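Local coordinates for nonribosomal peptide synthase (Streptomyces sp. MJ635-86F5, PDB 5JJP), which probably activates aliphatic beta-amino acids by ATP-dependent adenylation, as an adenylation enzyme of the ANL family in nonribosomal peptide synthesis, at residues G215-G218 and P219-V223; A239-A243 and S244-A248. One frame throughout, in Å; residues are numbered along the deposited sequence.

Interaction 1 of 2, residues G215-G218 and P219-V223; sequences GLIG and PDDRV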
ATOM      1  N   GLY A 215       5.243  -9.350  12.759  1.00 19.93           N
ATOM      2  CA  GLY A 215       5.039 -10.722  12.286  1.00 19.24           C
ATOM      3  C   GLY A 215       3.674 -10.967  11.674  1.00 19.71           C
ATOM      4  O   GLY A 215       3.049 -12.001  11.933  1.00 19.26           O
ATOM      5  N   LEU A 216       3.211 -10.064  10.832  1.00 17.88           N
ATOM      6  CA  LEU A 216       1.931 -10.266  10.205  1.00 18.54           C
ATOM      7  C   LEU A 216       2.026 -11.224   9.090  1.00 16.61           C
ATOM      8  O   LEU A 216       1.019 -11.883   8.759  1.00 14.78           O
ATOM      9  CB  LEU A 216       1.381  -8.971   9.634  1.00 22.37           C
ATOM     10  CG  LEU A 216       0.286  -8.176  10.305  1.00 24.81           C
ATOM     11  CD1 LEU A 216       0.426  -7.946  11.785  1.00 25.81           C
ATOM     12  CD2 LEU A 216       0.137  -6.866   9.526  1.00 26.50           C
ATOM     13  N   ILE A 217       3.171 -11.245   8.414  1.00 15.79           N
ATOM     14  CA  ILE A 217       3.336 -12.097   7.249  1.00 16.80           C
ATOM     15  C   ILE A 217       4.655 -12.803   7.346  1.00 16.40           C
ATOM     16  O   ILE A 217       5.671 -12.194   7.638  1.00 16.91           O
ATOM     17  CB  ILE A 217       3.253 -11.307   5.900  1.00 17.53           C
ATOM     18  CG1 ILE A 217       1.930 -10.544   5.807  1.00 17.36           C
ATOM     19  CG2 ILE A 217       3.348 -12.243   4.684  1.00 17.01           C
ATOM     20  CD1 ILE A 217       1.882  -9.548   4.670  1.00 17.79           C
ATOM     21  N   GLY A 218       4.634 -14.091   7.062  1.00 16.86           N
ATOM     22  CA  GLY A 218       5.862 -14.897   7.048  1.00 16.41           C
ATOM     23  C   GLY A 218       6.069 -15.402   5.654  1.00 17.53           C
ATOM     24  O   GLY A 218       5.148 -15.371   4.829  1.00 18.58           O
ATOM     25  N   PRO A 219       7.279 -15.882   5.357  1.00 18.81           N
ATOM     26  CA  PRO A 219       7.572 -16.399   3.985  1.00 18.27           C
ATOM     27  C   PRO A 219       6.668 -17.493   3.447  1.00 20.11           C
ATOM     28  O   PRO A 219       6.511 -17.607   2.219  1.00 23.03           O
ATOM     29  CB  PRO A 219       9.002 -16.899   4.089  1.00 17.20           C
ATOM     30  CG  PRO A 219       9.580 -16.104   5.214  1.00 17.64           C
ATOM     31  CD  PRO A 219       8.463 -15.882   6.209  1.00 17.01           C
ATOM     32  N   ASP A 220       6.053 -18.278   4.323  1.00 22.43           N
ATOM     33  CA  ASP A 220       5.136 -19.347   3.901  1.00 24.30           C
ATOM     34  C   ASP A 220       3.803 -18.829   3.445  1.00 19.93           C
ATOM     35  O   ASP A 220       3.068 -19.542   2.808  1.00 17.99           O
ATOM     36  CB  ASP A 220       4.894 -20.345   5.054  1.00 30.26           C
ATOM     37  CG  ASP A 220       6.146 -21.162   5.396  1.00 38.44           C
ATOM     38  OD1 ASP A 220       7.016 -21.327   4.489  1.00 47.19           O
ATOM     39  OD2 ASP A 220       6.276 -21.615   6.573  1.00 42.41           O
ATOM     40  N   ASP A 221       3.477 -17.573   3.759  1.00 18.15           N
ATOM     41  CA  ASP A 221       2.149 -17.088   3.456  1.00 16.18           C
ATOM     42  C   ASP A 221       1.929 -16.882   1.984  1.00 14.26           C
ATOM     43  O   ASP A 221       2.847 -16.614   1.262  1.00 14.03           O
ATOM     44  CB  ASP A 221       1.862 -15.820   4.197  1.00 16.94           C
ATOM     45  CG  ASP A 221       1.570 -16.071   5.621  1.00 16.47           C
ATOM     46  OD1 ASP A 221       0.510 -16.700   5.882  1.00 17.31           O
ATOM     47  OD2 ASP A 221       2.354 -15.583   6.456  1.00 15.53           O
ATOM     48  N   ARG A 222       0.699 -17.026   1.565  1.00 15.43           N
ATOM     49  CA  ARG A 222       0.280 -16.628   0.225  1.00 16.96           C
ATOM     50  C   ARG A 222      -0.843 -15.644   0.434  1.00 15.77           C
ATOM     51  O   ARG A 222      -1.859 -15.983   1.016  1.00 17.59           O
ATOM     52  CB  ARG A 222      -0.187 -17.836  -0.553  1.00 19.10           C
ATOM     53  CG  ARG A 222       0.901 -18.878  -0.693  1.00 24.02           C
ATOM     54  CD  ARG A 222       0.433 -20.072  -1.484  1.00 28.77           C
ATOM     55  NE  ARG A 222       1.410 -20.377  -2.522  1.00 34.08           N
ATOM     56  CZ  ARG A 222       1.124 -20.802  -3.752  1.00 37.89           C
ATOM     57  NH1 ARG A 222      -0.132 -20.912  -4.192  1.00 39.93           N
ATOM     58  NH2 ARG A 222       2.120 -21.039  -4.588  1.00 43.67           N
ATOM     59  N   VAL A 223      -0.674 -14.426  -0.037  1.00 15.16           N
ATOM     60  CA  VAL A 223      -1.554 -13.316   0.370  1.00 12.97           C
ATOM     61  C   VAL A 223      -2.440 -12.897  -0.762  1.00 12.25           C
ATOM     62  O   VAL A 223      -1.957 -12.519  -1.833  1.00 11.75           O
ATOM     63  CB  VAL A 223      -0.738 -12.134   0.804  1.00 13.48           C
ATOM     64  CG1 VAL A 223      -1.641 -10.974   1.258  1.00 12.59           C
ATOM     65  CG2 VAL A 223       0.204 -12.570   1.931  1.00 15.02           C
TER
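Gly218 and Asp221 close a type I beta turn that carries the chain from the loop after helix 201-212 into strand 222-225, a compact example of an aspartate tying down the turn that precedes its strand. Two hydrogen bonds do the polar work, and both run between the same two residues. The turn's own bond goes from Asp221 N to Gly218 O (3.0 Å). In return, Gly218 N gives a nearly straight bond, 170° at the hydrogen, to Asp221 OD2 at 2.8 Å. The carboxylate can reach back because its CG stands anti to the carbonyl carbon, beside the backbone N (chi1 -76°). Its other oxygen, OD1, is taken by Thr272 OG1, so both ends of the group are held. With alanine in place of Asp221, Gly218 N and the Thr272 hydroxyl would probably both lose their carboxylate partner, leaving the turn its backbone bond alone. Apolar packing lies next to these bonds. Ile217 CG2 rests against Asp221 CB at 3.9 Å, and its side chain also packs on Leu240 and Thr241 of helix 232-243 and on Gln273 of strand 273-276. The same methyl reaches into the start of the strand, where Ile217 CG2 meets Val223 CG2 at 4.2 Å.

Interaction 2 of 2, residues A239-A243 and S244-A248; sequences ALTLA and SGATA
Ser244 folds back over the last turn of helix 232-243 and grips Leu240 O twice, through OG at 2.8 Å and through its own backbone N at 3.0 Å. The two donors approach from opposite faces of the carbonyl plane, each tilted about 30° from it, and thus share one acceptor without colliding. The hydroxyl is placed there by a chi1 of -58°, which sets OG beside the backbone N and anti to the carbonyl carbon. Leu240 CD1 lies 3.8 Å from Ser244 OG, so a methyl flanks the hydroxyl.

Past the serine, Gly245 takes positive phi and ends the helix in a Schellman motif. Ala246 N returns to Thr241 O at 2.9 Å, and Gly245 N to Leu242 O at 2.8 Å. The reversal brings the following chain across Thr241, whose branches part company: OG1 bonds back to Gly237 O within the helix, whereas the methyl CG2, anti to the backbone N, faces the new strand. That methyl sits 3.5 Å from Thr247 C, and the methyls of Ala246 and Ala248, their CB atoms, each lie 3.8 Å from Thr241 CG2, in ordinary van der Waals contact.

The whole turn is buried within a beta-alpha-beta unit, joining helix 232-243 to strand 247-250, with helix 201-212 against Leu240 and Ser244, helix 31-37 against Ala243, and Val223 of strand 222-225 against Thr241.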
ATOM      1  N   ALA A 239       3.533  -4.917  -1.511  1.00 12.58           N
ATOM      2  CA  ALA A 239       4.895  -4.514  -1.051  1.00 12.83           C
ATOM      3  C   ALA A 239       5.289  -5.197   0.218  1.00 12.33           C
ATOM      4  O   ALA A 239       6.384  -5.688   0.344  1.00 12.24           O
ATOM      5  CB  ALA A 239       5.016  -3.011  -0.871  1.00 12.48           C
ATOM      6  N   LEU A 240       4.370  -5.238   1.159  1.00 13.13           N
ATOM      7  CA  LEU A 240       4.692  -5.833   2.423  1.00 14.03           C
ATOM      8  C   LEU A 240       4.872  -7.361   2.253  1.00 14.29           C
ATOM      9  O   LEU A 240       5.713  -7.948   2.897  1.00 15.34           O
ATOM     10  CB  LEU A 240       3.610  -5.525   3.433  1.00 14.51           C
ATOM     11  CG  LEU A 240       3.769  -6.239   4.779  1.00 15.09           C
ATOM     12  CD1 LEU A 240       5.030  -5.805   5.511  1.00 15.65           C
ATOM     13  CD2 LEU A 240       2.541  -6.044   5.632  1.00 15.44           C
ATOM     14  N   THR A 241       4.046  -7.972   1.407  1.00 13.62           N
ATOM     15  CA  THR A 241       4.096  -9.373   1.167  1.00 13.21           C
ATOM     16  C   THR A 241       5.488  -9.746   0.591  1.00 13.19           C
ATOM     17  O   THR A 241       6.110 -10.688   1.050  1.00 12.19           O
ATOM     18  CB  THR A 241       2.989  -9.802   0.201  1.00 13.89           C
ATOM     19  OG1 THR A 241       1.700  -9.600   0.800  1.00 12.62           O
ATOM     20  CG2 THR A 241       3.169 -11.309  -0.198  1.00 13.83           C
ATOM     21  N   LEU A 242       5.937  -9.002  -0.418  1.00 12.80           N
ATOM     22  CA  LEU A 242       7.216  -9.222  -1.027  1.00 12.96           C
ATOM     23  C   LEU A 242       8.333  -8.976  -0.045  1.00 13.70           C
ATOM     24  O   LEU A 242       9.284  -9.774   0.042  1.00 13.43           O
ATOM     25  CB  LEU A 242       7.411  -8.318  -2.259  1.00 13.15           C
ATOM     26  CG  LEU A 242       6.539  -8.601  -3.469  1.00 13.72           C
ATOM     27  CD1 LEU A 242       6.721  -7.542  -4.502  1.00 13.58           C
ATOM     28  CD2 LEU A 242       6.919  -9.947  -4.067  1.00 14.75           C
ATOM     29  N   ALA A 243       8.248  -7.846   0.660  1.00 13.20           N
ATOM     30  CA  ALA A 243       9.253  -7.489   1.650  1.00 13.30           C
ATOM     31  C   ALA A 243       9.432  -8.587   2.686  1.00 13.49           C
ATOM     32  O   ALA A 243      10.519  -8.725   3.300  1.00 13.66           O
ATOM     33  CB  ALA A 243       8.906  -6.172   2.330  1.00 12.30           C
ATOM     34  N   SER A 244       8.360  -9.310   2.958  1.00 13.33           N
ATOM     35  CA  SER A 244       8.379 -10.361   3.976  1.00 13.52           C
ATOM     36  C   SER A 244       8.783 -11.689   3.380  1.00 13.55           C
ATOM     37  O   SER A 244       8.938 -12.668   4.096  1.00 14.06           O
ATOM     38  CB  SER A 244       7.011 -10.519   4.610  1.00 15.58           C
ATOM     39  OG  SER A 244       6.544  -9.330   5.188  1.00 15.47           O
ATOM     40  N   GLY A 245       9.015 -11.709   2.067  1.00 15.19           N
ATOM     41  CA  GLY A 245       9.570 -12.850   1.361  1.00 15.02           C
ATOM     42  C   GLY A 245       8.490 -13.845   1.056  1.00 16.88           C
ATOM     43  O   GLY A 245       8.818 -15.035   0.856  1.00 17.23           O
ATOM     44  N   ALA A 246       7.224 -13.395   1.042  1.00 15.18           N
ATOM     45  CA  ALA A 246       6.106 -14.311   0.854  1.00 15.92           C
ATOM     46  C   ALA A 246       5.637 -14.310  -0.593  1.00 14.81           C
ATOM     47  O   ALA A 246       6.371 -13.931  -1.448  1.00 15.61           O
ATOM     48  CB  ALA A 246       4.953 -13.935   1.818  1.00 16.39           C
ATOM     49  N   THR A 247       4.394 -14.724  -0.845  1.00 13.92           N
ATOM     50  CA  THR A 247       3.862 -14.841  -2.200  1.00 13.35           C
ATOM     51  C   THR A 247       2.581 -14.003  -2.337  1.00 13.44           C
ATOM     52  O   THR A 247       1.614 -14.228  -1.599  1.00 13.62           O
ATOM     53  CB  THR A 247       3.501 -16.295  -2.551  1.00 13.22           C
ATOM     54  OG1 THR A 247       4.667 -17.139  -2.461  1.00 12.60           O
ATOM     55  CG2 THR A 247       3.003 -16.373  -3.943  1.00 13.61           C
ATOM     56  N   ALA A 248       2.586 -13.055  -3.262  1.00 12.23           N
ATOM     57  CA  ALA A 248       1.476 -12.134  -3.393  1.00 13.72           C
ATOM     58  C   ALA A 248       0.539 -12.594  -4.519  1.00 13.07           C
ATOM     59  O   ALA A 248       0.977 -12.967  -5.581  1.00 15.10           O
ATOM     60  CB  ALA A 248       1.996 -10.746  -3.723  1.00 13.43           C
TER

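Interactions 1 and 2 come in series along the chain, their centres about 7 Å apart, and together they illustrate how a beta-alpha-beta unit is fastened at the points where its strands begin. Residues 215-223 lead into strand 222-225; helix 232-243 follows, and residues 239-248 turn the chain from that helix into strand 247-250. The two strands are parallel neighbours in one sheet. Probable backbone hydrogen bonds join them, Val223 N to Thr247 O at 2.8 Å and Thr247 N to Asp221 O at 3.2 Å, so the two turns enter the sheet side by side. Within the AMP-binding region, the side chain of Ile217, from interaction 1, also packs directly on Leu240, Thr241, Ser244 and Ala246 of interaction 2.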